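YfdX protein (Salmonella enterica I, PDB 6A02) is of uncertain biochemical function but appears to play a dual part in the antibiotic stress response and virulence of the bacterium. Local coordinates at residues A[20-24]-A[50-56]; A[28-32]-A[162-166]; A[72-77]-A[134-138]; A[85-90]-A[124-130]. The contacts are given in a common frame with arbitrary orientation. Residue numbers count along the deposited sequence, not the author numbering.

Interaction 1 of 4, residues A[20-24]-A[50-56]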
loop_
_atom_site.group_PDB
_atom_site.type_symbol
_atom_site.label_atom_id
_atom_site.label_comp_id
_atom_site.label_asym_id
_atom_site.label_seq_id
_atom_site.Cartn_x
_atom_site.Cartn_y
_atom_site.Cartn_z
ATOM N N GLN A 20 -8.777 20.589 3.425
ATOM C CA GLN A 20 -7.863 21.076 4.452
ATOM C C GLN A 20 -7.226 19.919 5.206
ATOM O O GLN A 20 -6.019 19.935 5.475
ATOM C CB GLN A 20 -8.588 21.986 5.438
ATOM C CG GLN A 20 -8.970 23.351 4.893
ATOM C CD GLN A 20 -9.804 24.121 5.891
ATOM O OE1 GLN A 20 -10.859 23.652 6.320
ATOM N NE2 GLN A 20 -9.326 25.300 6.286
ATOM N N ALA A 21 -8.024 18.916 5.573
ATOM C CA ALA A 21 -7.471 17.782 6.305
ATOM C C ALA A 21 -6.569 16.938 5.421
ATOM O O ALA A 21 -5.588 16.361 5.907
ATOM C CB ALA A 21 -8.589 16.928 6.895
ATOM N N TRP A 22 -6.884 16.832 4.129
ATOM C CA TRP A 22 -5.958 16.162 3.227
ATOM C C TRP A 22 -4.603 16.860 3.226
ATOM O O TRP A 22 -3.559 16.209 3.348
ATOM C CB TRP A 22 -6.544 16.074 1.812
ATOM C CG TRP A 22 -5.746 15.146 0.966
ATOM C CD1 TRP A 22 -5.905 13.796 0.853
ATOM C CD2 TRP A 22 -4.632 15.491 0.153
ATOM N NE1 TRP A 22 -4.960 13.277 0.001
ATOM C CE2 TRP A 22 -4.171 14.304 -0.447
ATOM C CE3 TRP A 22 -3.990 16.694 -0.143
ATOM C CZ2 TRP A 22 -3.088 14.281 -1.313
ATOM C CZ3 TRP A 22 -2.917 16.671 -1.006
ATOM C CH2 TRP A 22 -2.481 15.473 -1.584
ATOM N N GLN A 23 -4.603 18.190 3.101
ATOM C CA GLN A 23 -3.342 18.923 3.095
ATOM C C GLN A 23 -2.638 18.816 4.438
ATOM O O GLN A 23 -1.404 18.774 4.488
ATOM C CB GLN A 23 -3.597 20.383 2.721
ATOM C CG GLN A 23 -2.323 21.214 2.583
ATOM C CD GLN A 23 -1.444 20.711 1.463
ATOM O OE1 GLN A 23 -1.930 20.415 0.371
ATOM N NE2 GLN A 23 -0.146 20.565 1.736
ATOM N N ALA A 24 -3.403 18.754 5.527
ATOM C CA ALA A 24 -2.802 18.579 6.844
ATOM C C ALA A 24 -2.039 17.263 6.921
ATOM O O ALA A 24 -0.925 17.213 7.459
ATOM C CB ALA A 24 -3.881 18.639 7.927
ATOM N N ALA A 50 -0.264 22.172 9.643
ATOM C CA ALA A 50 -1.239 21.100 9.806
ATOM C C ALA A 50 -2.179 21.386 10.968
ATOM O O ALA A 50 -3.390 21.142 10.875
ATOM C CB ALA A 50 -0.513 19.769 10.007
ATOM N N GLU A 51 -1.637 21.894 12.079
ATOM C CA GLU A 51 -2.472 22.231 13.225
ATOM C C GLU A 51 -3.502 23.292 12.861
ATOM O O GLU A 51 -4.676 23.174 13.227
ATOM C CB GLU A 51 -1.596 22.695 14.389
ATOM C CG GLU A 51 -2.358 22.885 15.696
ATOM C CD GLU A 51 -1.485 23.411 16.819
ATOM O OE1 GLU A 51 -0.661 24.318 16.561
ATOM O OE2 GLU A 51 -1.623 22.913 17.959
ATOM N N LYS A 52 -3.087 24.326 12.130
ATOM C CA LYS A 52 -4.032 25.373 11.754
ATOM C C LYS A 52 -5.108 24.835 10.820
ATOM O O LYS A 52 -6.287 25.190 10.946
ATOM C CB LYS A 52 -3.299 26.565 11.132
ATOM C CG LYS A 52 -2.559 27.407 12.157
ATOM C CD LYS A 52 -1.975 28.673 11.556
ATOM C CE LYS A 52 -1.593 29.644 12.656
ATOM N NZ LYS A 52 -0.724 28.990 13.676
ATOM N N LEU A 53 -4.728 23.961 9.887
ATOM C CA LEU A 53 -5.710 23.398 8.965
ATOM C C LEU A 53 -6.744 22.547 9.695
ATOM O O LEU A 53 -7.945 22.642 9.413
ATOM C CB LEU A 53 -5.007 22.592 7.874
ATOM C CG LEU A 53 -4.202 23.364 6.821
ATOM C CD1 LEU A 53 -3.200 22.455 6.129
ATOM C CD2 LEU A 53 -5.119 23.997 5.790
ATOM N N LEU A 54 -6.300 21.694 10.627
ATOM C CA LEU A 54 -7.214 20.778 11.299
ATOM C C LEU A 54 -8.082 21.459 12.346
ATOM O O LEU A 54 -9.073 20.866 12.788
ATOM C CB LEU A 54 -6.424 19.650 11.972
ATOM C CG LEU A 54 -5.747 18.668 11.024
ATOM C CD1 LEU A 54 -4.819 17.746 11.810
ATOM C CD2 LEU A 54 -6.807 17.870 10.271
ATOM N N ASN A 55 -7.724 22.673 12.769
ATOM C CA ASN A 55 -8.409 23.339 13.869
ATOM C C ASN A 55 -9.047 24.645 13.427
ATOM O O ASN A 55 -9.402 25.478 14.269
ATOM C CB ASN A 55 -7.453 23.572 15.038
ATOM C CG ASN A 55 -7.065 22.283 15.727
ATOM O OD1 ASN A 55 -7.840 21.730 16.511
ATOM N ND2 ASN A 55 -5.866 21.789 15.434
ATOM N N ASP A 56 -9.198 24.835 12.120
ATOM C CA ASP A 56 -9.806 26.034 11.561
ATOM C C ASP A 56 -11.216 26.226 12.110
ATOM O O ASP A 56 -12.115 25.431 11.815
ATOM C CB ASP A 56 -9.834 25.906 10.039
ATOM C CG ASP A 56 -10.250 27.189 9.343
ATOM O OD1 ASP A 56 -10.778 28.098 10.015
ATOM O OD2 ASP A 56 -10.046 27.284 8.114
#

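Interaction 2 of 4, residues A[28-32]-A[162-166]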
loop_
_atom_site.group_PDB
_atom_site.type_symbol
_atom_site.label_atom_id
_atom_site.label_comp_id
_atom_site.label_asym_id
_atom_site.label_seq_id
_atom_site.Cartn_x
_atom_site.Cartn_y
_atom_site.Cartn_z
ATOM N N ILE A 28 1.885 16.708 7.632
ATOM C CA ILE A 28 2.365 15.835 8.703
ATOM C C ILE A 28 3.488 14.928 8.204
ATOM O O ILE A 28 4.514 14.750 8.876
ATOM C CB ILE A 28 1.180 15.035 9.286
ATOM C CG1 ILE A 28 0.325 15.927 10.181
ATOM C CG2 ILE A 28 1.645 13.810 10.057
ATOM C CD1 ILE A 28 -0.998 15.290 10.536
ATOM N N GLY A 29 3.314 14.334 7.020
ATOM C CA GLY A 29 4.367 13.500 6.462
ATOM C C GLY A 29 5.634 14.274 6.151
ATOM O O GLY A 29 6.743 13.806 6.434
ATOM N N MET A 30 5.491 15.462 5.563
ATOM C CA MET A 30 6.664 16.276 5.256
ATOM C C MET A 30 7.360 16.714 6.537
ATOM O O MET A 30 8.597 16.725 6.616
ATOM C CB MET A 30 6.261 17.492 4.418
ATOM C CG MET A 30 5.747 17.148 3.017
ATOM S SD MET A 30 5.510 18.598 1.967
ATOM C CE MET A 30 7.060 19.409 2.368
ATOM N N SER A 31 6.576 17.050 7.562
ATOM C CA SER A 31 7.152 17.435 8.844
ATOM C C SER A 31 8.016 16.317 9.400
ATOM O O SER A 31 9.153 16.548 9.832
ATOM C CB SER A 31 6.030 17.789 9.820
ATOM O OG SER A 31 6.534 18.097 11.112
ATOM N N ARG A 32 7.501 15.085 9.393
ATOM C CA ARG A 32 8.281 13.976 9.934
ATOM C C ARG A 32 9.583 13.801 9.169
ATOM O O ARG A 32 10.644 13.595 9.767
ATOM C CB ARG A 32 7.469 12.682 9.909
ATOM C CG ARG A 32 8.246 11.491 10.428
ATOM C CD ARG A 32 7.315 10.318 10.700
ATOM N NE ARG A 32 8.031 9.130 11.143
ATOM C CZ ARG A 32 8.495 8.200 10.315
ATOM N NH1 ARG A 32 8.325 8.335 9.008
ATOM N NH2 ARG A 32 9.133 7.146 10.792
ATOM N N LEU A 162 3.798 11.802 14.716
ATOM C CA LEU A 162 3.438 12.103 13.332
ATOM C C LEU A 162 3.204 10.822 12.535
ATOM O O LEU A 162 2.259 10.739 11.738
ATOM C CB LEU A 162 4.521 12.967 12.687
ATOM C CG LEU A 162 4.724 14.339 13.338
ATOM C CD1 LEU A 162 5.898 15.014 12.670
ATOM C CD2 LEU A 162 3.475 15.195 13.216
ATOM N N LYS A 163 4.039 9.800 12.756
ATOM C CA LYS A 163 3.842 8.525 12.073
ATOM C C LYS A 163 2.543 7.869 12.516
ATOM O O LYS A 163 1.797 7.331 11.686
ATOM C CB LYS A 163 5.036 7.601 12.342
ATOM C CG LYS A 163 4.971 6.262 11.579
ATOM C CD LYS A 163 4.895 6.514 10.069
ATOM C CE LYS A 163 4.962 5.223 9.248
ATOM N NZ LYS A 163 5.036 5.524 7.782
ATOM N N SER A 164 2.251 7.920 13.820
ATOM C CA SER A 164 0.993 7.387 14.328
ATOM C C SER A 164 -0.203 8.060 13.670
ATOM O O SER A 164 -1.177 7.388 13.306
ATOM C CB SER A 164 0.925 7.560 15.835
ATOM O OG SER A 164 -0.289 7.016 16.318
ATOM N N ALA A 165 -0.143 9.385 13.486
ATOM C CA ALA A 165 -1.228 10.059 12.777
ATOM C C ALA A 165 -1.401 9.500 11.368
ATOM O O ALA A 165 -2.531 9.255 10.920
ATOM C CB ALA A 165 -0.987 11.570 12.740
ATOM N N GLN A 166 -0.298 9.287 10.653
ATOM C CA GLN A 166 -0.384 8.730 9.306
ATOM C C GLN A 166 -0.929 7.311 9.326
ATOM O O GLN A 166 -1.697 6.916 8.438
ATOM C CB GLN A 166 0.995 8.733 8.659
ATOM C CG GLN A 166 1.508 10.114 8.341
ATOM C CD GLN A 166 2.837 10.072 7.631
ATOM O OE1 GLN A 166 2.956 10.508 6.486
ATOM N NE2 GLN A 166 3.849 9.523 8.304
#

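Interaction 3 of 4, residues A[72-77]-A[134-138]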
loop_
_atom_site.group_PDB
_atom_site.type_symbol
_atom_site.label_atom_id
_atom_site.label_comp_id
_atom_site.label_asym_id
_atom_site.label_seq_id
_atom_site.Cartn_x
_atom_site.Cartn_y
_atom_site.Cartn_z
ATOM N N PRO A 72 -11.795 5.065 17.094
ATOM C CA PRO A 72 -11.217 4.325 18.230
ATOM C C PRO A 72 -11.293 5.061 19.553
ATOM O O PRO A 72 -11.333 4.410 20.606
ATOM C CB PRO A 72 -9.753 4.099 17.820
ATOM C CG PRO A 72 -9.637 4.498 16.407
ATOM C CD PRO A 72 -10.804 5.349 16.039
ATOM N N VAL A 73 -11.283 6.389 19.543
ATOM C CA VAL A 73 -11.259 7.184 20.765
ATOM C C VAL A 73 -12.658 7.713 21.037
ATOM O O VAL A 73 -13.332 8.220 20.131
ATOM C CB VAL A 73 -10.229 8.322 20.658
ATOM C CG1 VAL A 73 -10.278 9.200 21.899
ATOM C CG2 VAL A 73 -8.830 7.745 20.444
ATOM N N GLU A 74 -13.098 7.594 22.291
ATOM C CA GLU A 74 -14.456 7.970 22.658
ATOM C C GLU A 74 -14.723 9.436 22.338
ATOM O O GLU A 74 -13.914 10.317 22.650
ATOM C CB GLU A 74 -14.673 7.710 24.151
ATOM N N GLY A 75 -15.870 9.697 21.713
ATOM C CA GLY A 75 -16.260 11.036 21.337
ATOM C C GLY A 75 -15.733 11.500 19.997
ATOM O O GLY A 75 -16.159 12.558 19.513
ATOM N N ASP A 76 -14.830 10.745 19.382
ATOM C CA ASP A 76 -14.208 11.150 18.134
ATOM C C ASP A 76 -15.043 10.671 16.949
ATOM O O ASP A 76 -15.982 9.878 17.088
ATOM C CB ASP A 76 -12.795 10.568 18.058
ATOM C CG ASP A 76 -11.872 11.346 17.136
ATOM O OD1 ASP A 76 -12.317 12.307 16.480
ATOM O OD2 ASP A 76 -10.679 10.974 17.079
ATOM N N HIS A 77 -14.676 11.157 15.765
ATOM C CA HIS A 77 -15.348 10.777 14.533
ATOM C C HIS A 77 -14.324 10.728 13.416
ATOM O O HIS A 77 -13.359 11.498 13.405
ATOM C CB HIS A 77 -16.435 11.793 14.166
ATOM C CG HIS A 77 -17.516 11.907 15.196
ATOM N ND1 HIS A 77 -18.643 11.115 15.178
ATOM C CD2 HIS A 77 -17.628 12.700 16.287
ATOM C CE1 HIS A 77 -19.411 11.425 16.208
ATOM N NE2 HIS A 77 -18.819 12.385 16.896
ATOM N N ILE A 134 -9.687 9.960 8.304
ATOM C CA ILE A 134 -8.870 10.089 9.514
ATOM C C ILE A 134 -9.757 10.351 10.720
ATOM O O ILE A 134 -10.831 10.960 10.593
ATOM C CB ILE A 134 -7.808 11.195 9.410
ATOM C CG1 ILE A 134 -8.463 12.554 9.160
ATOM C CG2 ILE A 134 -6.744 10.837 8.356
ATOM C CD1 ILE A 134 -7.521 13.712 9.382
ATOM N N PRO A 135 -9.337 9.927 11.914
ATOM C CA PRO A 135 -10.053 10.298 13.142
ATOM C C PRO A 135 -9.663 11.721 13.513
ATOM O O PRO A 135 -8.489 12.013 13.742
ATOM C CB PRO A 135 -9.529 9.290 14.168
ATOM C CG PRO A 135 -8.119 8.982 13.686
ATOM C CD PRO A 135 -8.174 9.053 12.175
ATOM N N LEU A 136 -10.649 12.615 13.574
ATOM C CA LEU A 136 -10.330 14.039 13.604
ATOM C C LEU A 136 -9.647 14.447 14.904
ATOM O O LEU A 136 -8.578 15.075 14.887
ATOM C CB LEU A 136 -11.586 14.869 13.363
ATOM C CG LEU A 136 -11.411 16.391 13.409
ATOM C CD1 LEU A 136 -10.310 16.886 12.473
ATOM C CD2 LEU A 136 -12.745 17.062 13.084
ATOM N N GLN A 137 -10.251 14.119 16.046
ATOM C CA GLN A 137 -9.681 14.608 17.296
ATOM C C GLN A 137 -8.385 13.886 17.624
ATOM O O GLN A 137 -7.439 14.504 18.124
ATOM C CB GLN A 137 -10.687 14.506 18.441
ATOM C CG GLN A 137 -10.310 15.370 19.641
ATOM C CD GLN A 137 -10.104 16.839 19.276
ATOM O OE1 GLN A 137 -10.901 17.433 18.538
ATOM N NE2 GLN A 137 -9.022 17.430 19.786
ATOM N N GLN A 138 -8.313 12.586 17.334
ATOM C CA GLN A 138 -7.075 11.846 17.564
ATOM C C GLN A 138 -5.934 12.397 16.712
ATOM O O GLN A 138 -4.792 12.504 17.178
ATOM C CB GLN A 138 -7.318 10.356 17.321
ATOM C CG GLN A 138 -6.123 9.456 17.594
ATOM C CD GLN A 138 -6.488 7.969 17.570
ATOM O OE1 GLN A 138 -7.507 7.559 16.995
ATOM N NE2 GLN A 138 -5.641 7.151 18.190
HETATM O O HOH W 1 -10.314 8.154 17.330
#

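Interaction 4 of 4, residues A[85-90]-A[124-130]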
loop_
_atom_site.group_PDB
_atom_site.type_symbol
_atom_site.label_atom_id
_atom_site.label_comp_id
_atom_site.label_asym_id
_atom_site.label_seq_id
_atom_site.Cartn_x
_atom_site.Cartn_y
_atom_site.Cartn_z
ATOM N N ILE A 85 -11.400 5.716 -7.058
ATOM C CA ILE A 85 -12.200 4.678 -7.695
ATOM C C ILE A 85 -11.341 3.443 -7.938
ATOM O O ILE A 85 -10.185 3.555 -8.362
ATOM C CB ILE A 85 -12.769 5.193 -9.034
ATOM C CG1 ILE A 85 -13.693 6.388 -8.790
ATOM C CG2 ILE A 85 -13.506 4.089 -9.790
ATOM C CD1 ILE A 85 -14.937 6.032 -8.030
ATOM N N THR A 86 -11.918 2.268 -7.688
ATOM C CA THR A 86 -11.402 1.005 -8.205
ATOM C C THR A 86 -12.428 0.387 -9.140
ATOM O O THR A 86 -13.598 0.212 -8.773
ATOM C CB THR A 86 -11.116 0.030 -7.059
ATOM O OG1 THR A 86 -10.091 0.579 -6.240
ATOM C CG2 THR A 86 -10.681 -1.357 -7.597
ATOM N N VAL A 87 -11.988 0.029 -10.343
ATOM C CA VAL A 87 -12.828 -0.694 -11.289
ATOM C C VAL A 87 -12.401 -2.155 -11.314
ATOM O O VAL A 87 -11.240 -2.496 -11.051
ATOM C CB VAL A 87 -12.782 -0.078 -12.704
ATOM C CG1 VAL A 87 -13.347 1.325 -12.681
ATOM C CG2 VAL A 87 -11.350 -0.073 -13.231
ATOM N N ALA A 88 -13.358 -3.028 -11.619
ATOM C CA ALA A 88 -13.100 -4.451 -11.825
ATOM C C ALA A 88 -13.766 -4.858 -13.129
ATOM O O ALA A 88 -14.998 -4.861 -13.227
ATOM C CB ALA A 88 -13.651 -5.279 -10.666
ATOM N N GLU A 89 -12.960 -5.208 -14.124
ATOM C CA GLU A 89 -13.442 -5.459 -15.475
ATOM C C GLU A 89 -13.563 -6.958 -15.727
ATOM O O GLU A 89 -12.565 -7.680 -15.673
ATOM C CB GLU A 89 -12.487 -4.837 -16.489
ATOM C CG GLU A 89 -12.334 -3.338 -16.324
ATOM C CD GLU A 89 -11.727 -2.689 -17.544
ATOM O OE1 GLU A 89 -11.693 -3.334 -18.613
ATOM O OE2 GLU A 89 -11.279 -1.537 -17.434
ATOM N N ASP A 90 -14.783 -7.413 -16.001
ATOM C CA ASP A 90 -15.000 -8.773 -16.477
ATOM C C ASP A 90 -14.474 -8.897 -17.899
ATOM O O ASP A 90 -14.360 -7.914 -18.634
ATOM C CB ASP A 90 -16.498 -9.068 -16.534
ATOM C CG ASP A 90 -17.088 -9.433 -15.187
ATOM O OD1 ASP A 90 -16.391 -9.309 -14.155
ATOM O OD2 ASP A 90 -18.276 -9.825 -15.159
ATOM N N GLY A 124 -19.541 -4.993 -18.010
ATOM C CA GLY A 124 -18.830 -5.924 -17.155
ATOM C C GLY A 124 -17.932 -5.284 -16.127
ATOM O O GLY A 124 -17.021 -5.947 -15.618
ATOM N N VAL A 125 -18.161 -4.016 -15.797
ATOM C CA VAL A 125 -17.274 -3.254 -14.927
ATOM C C VAL A 125 -18.024 -2.939 -13.639
ATOM O O VAL A 125 -19.081 -2.300 -13.670
ATOM C CB VAL A 125 -16.799 -1.963 -15.614
ATOM C CG1 VAL A 125 -15.822 -1.212 -14.724
ATOM C CG2 VAL A 125 -16.170 -2.277 -16.972
ATOM N N SER A 126 -17.485 -3.381 -12.508
ATOM C CA SER A 126 -17.996 -2.938 -11.220
ATOM C C SER A 126 -17.152 -1.768 -10.722
ATOM O O SER A 126 -15.977 -1.633 -11.077
ATOM C CB SER A 126 -17.991 -4.074 -10.197
ATOM O OG SER A 126 -16.676 -4.522 -9.948
ATOM N N VAL A 127 -17.762 -0.926 -9.892
ATOM C CA VAL A 127 -17.127 0.288 -9.385
ATOM C C VAL A 127 -17.139 0.243 -7.864
ATOM O O VAL A 127 -18.186 0.001 -7.251
ATOM C CB VAL A 127 -17.830 1.564 -9.889
ATOM C CG1 VAL A 127 -17.179 2.800 -9.288
ATOM C CG2 VAL A 127 -17.757 1.635 -11.402
ATOM N N ILE A 128 -15.979 0.495 -7.265
ATOM C CA ILE A 128 -15.829 0.612 -5.820
ATOM C C ILE A 128 -15.271 1.995 -5.533
ATOM O O ILE A 128 -14.354 2.454 -6.221
ATOM C CB ILE A 128 -14.871 -0.475 -5.292
ATOM C CG1 ILE A 128 -15.533 -1.852 -5.352
ATOM C CG2 ILE A 128 -14.400 -0.154 -3.873
ATOM C CD1 ILE A 128 -16.576 -2.063 -4.294
ATOM N N GLU A 129 -15.829 2.674 -4.532
ATOM C CA GLU A 129 -15.316 3.968 -4.113
ATOM C C GLU A 129 -14.493 3.787 -2.843
ATOM O O GLU A 129 -14.977 3.210 -1.861
ATOM C CB GLU A 129 -16.458 4.954 -3.871
ATOM C CG GLU A 129 -15.962 6.316 -3.500
ATOM C CD GLU A 129 -17.064 7.288 -3.155
ATOM O OE1 GLU A 129 -18.086 6.868 -2.570
ATOM O OE2 GLU A 129 -16.889 8.484 -3.454
ATOM N N ASN A 130 -13.252 4.278 -2.865
ATOM C CA ASN A 130 -12.339 4.159 -1.726
ATOM C C ASN A 130 -12.280 5.510 -1.034
ATOM O O ASN A 130 -11.746 6.475 -1.587
ATOM C CB ASN A 130 -10.943 3.758 -2.185
ATOM C CG ASN A 130 -10.954 2.580 -3.099
ATOM O OD1 ASN A 130 -11.290 1.471 -2.700
ATOM N ND2 ASN A 130 -10.561 2.809 -4.350
HETATM O O HOH W 2 -14.997 -2.762 -8.634
HETATM O O HOH W 3 -10.718 -1.050 -3.856
HETATM O O HOH W 4 -17.675 -6.821 -12.824
#

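Interaction 1 of 4, residues A[20-24]-A[50-56]
Leu53, Gln20 and Ala24 form the heart of this helix-helix contact, in which the short segments of helices 19-36 and 40-54 run nearly antiparallel (160°) with axes 8.5 Å apart. Leu53, with the largest area covered, points at the opposing helix: its CB lies 3.7 Å from Gln20 O, while its CD1 reaches 3.8 Å from Ala24 N and 3.9 Å from Gln23 CG. Ala24 is the small residue that lets the backbones close in, its CA only 4.2 Å from that of Ala50. The methyl of Ala24 meets three neighbours, with CB 4.1 Å from both Ala50 CB and Leu53 CB and 3.6 Å from Leu54 CG. Gln20 CG lies 4.0 Å from Leu53 CD2. Beyond the helix end, Gln20 NE2 donates a 2.8 Å hydrogen bond to Asp56 OD2. The same amide uses OE1 to bind Thr59, and Asp56 OD1 binds Ser58, so the hairpin is tied to the turn that follows it. Leu54 fills the space beside Ala21 (CD2 to CB 3.9 Å) and also touches Thr139 of helix 136-151. Alanines and larger leucines thus make a tight apolar seam, closed at one end by a charge-assisted amide-carboxylate bond.

Interaction 2 of 4, residues A[28-32]-A[162-166]
Leu162 opens the second segment and is its main apolar anchor, inserted between residues of helix 19-36 one turn apart. Its CD2 packs 3.9 Å from Ile28 CG2, while CD1 sits 3.5 Å from Ser31 OG, 3.6 Å from Arg32 N and 3.9 Å from Arg32 CB. The Ser31 hydroxyl is hydrogen-bonded to Ala43 O; Leu162 CD1 touches it by van der Waals contact. Lys163 follows at the margin, its CB lying over one face of the Arg32 guanidinium, 3.6 Å from NE. The two cationic ends come close, with Arg32 NH1 4.5 Å from Lys163 NZ, but the arginine is held by a hydrogen bond from NH1 to Ile85 O of the second subunit. A sodium ion is bound about 3 Å from the Arg32 side chain. Ala165 adds a looser touch, CB to Ile28 CD1 at 4.3 Å. Gln166 closes the segment: its CG is 4.1 Å from Ile28 CG2, and its OE1 rests 3.3 Å from Gly29 CA, where a CB would clash with that oxygen. The segment axes pass 9.4 Å apart at 149°. Helix 136-151, through Val143 and Met150, supports Ile28, Ser31 and Leu162 as well, so the contact belongs to an antiparallel helical bundle that brings together helices from the two ends of the chain.

Interaction 3 of 4, residues A[72-77]-A[134-138]
The carboxylate of Asp76 grips the start of helix 136-151: OD1 accepts a 2.8 Å hydrogen bond from Gln137 N, and OD2 accepts one of 2.9 Å from Gln138 N. OD1 also takes the amide of its neighbour His77 (N to OD1 2.7 Å). Beside it, Leu136 N donates to His77 O over 2.9 Å, and the same carbonyl receives a CA-H...O contact from Pro135 CA at 3.5 Å. Three successive amides at the helix start are therefore satisfied from the loop, while Pro135 itself occupies the N-cap position with no side-chain donor or acceptor to offer. A water 3.0 Å from Val73 N, 2.9 Å from Asp76 OD2 and 2.9 Å from Gln138 OE1 links the outer part. The loop is shaped by a type II turn from Val73 to Asp76, with Gly75 at positive phi. Packing completes the contact: Asp76 OD2 lies 3.6 Å from Pro135 CB, and Gln138 OE1 is 3.8 Å from Pro72 CG and 3.7 Å from Val73 CG2. Gln138 NE2 binds Ser126 of the third subunit. Asp76 thus supplies acceptors for two of the three amides and the His77 carbonyl the third; the negative charge suits the positive end of the helix dipole.

Interaction 4 of 4, residues A[85-90]-A[124-130]
Backbone hydrogen bonds join these strands as an antiparallel pair. Thr86 N to Ile128 O and Ile128 N to Thr86 O are both 2.8 Å, and Ala88 N to Ser126 O and Ser126 N to Ala88 O both 3.0 Å. Asp90 N to Gly124 O, at 2.7 Å, closes the end, where Gly124 finishes a Schellman motif. Among side-chain bonds, Asn130 ND2 donates to Thr86 OG1 (3.0 Å), and a water joins Thr86 OG1 (3.0 Å) to Asn130 OD1 (2.8 Å), which also binds Ser173 OG of strand 170-175. Apolar contacts lie on the face bearing Ile85, Val87, Val125 and Val127: Ile85 CG2 to Val127 CG1 is 3.9 Å, Val87 CB to Val125 CG1 3.8 Å. Helix 113-122 of the same chain packs on this face, as do Phe36 and Tyr156 of the second subunit, whereas Ala88 and Ser126 of the other meet the third. Regular main-chain pairing thus gives a scaffold whose two faces serve different subunits of the tetramer.

Overall arrangement
Interactions 1 and 2 share helix 19-36 and touch through Ala50 and Ile28; both are helix packing, but interaction 2 is the more buried and has no direct polar bond between its segments. Interaction 3 meets interaction 1 through Leu54-Leu136 and Ala21-Ile134, and its chemistry is mainly polar, with exposed residues at its margin. Interaction 4 joins strands 77-89 and 125-135 far from interaction 3, which lies where the first begins and the second ends; their centres are about 30 Å apart, across the chain's centre. Interaction 4 is partly buried and dominated by main-chain bonds, and its copies in other subunits receive Arg32 of interaction 2 and Gln138 of interaction 3.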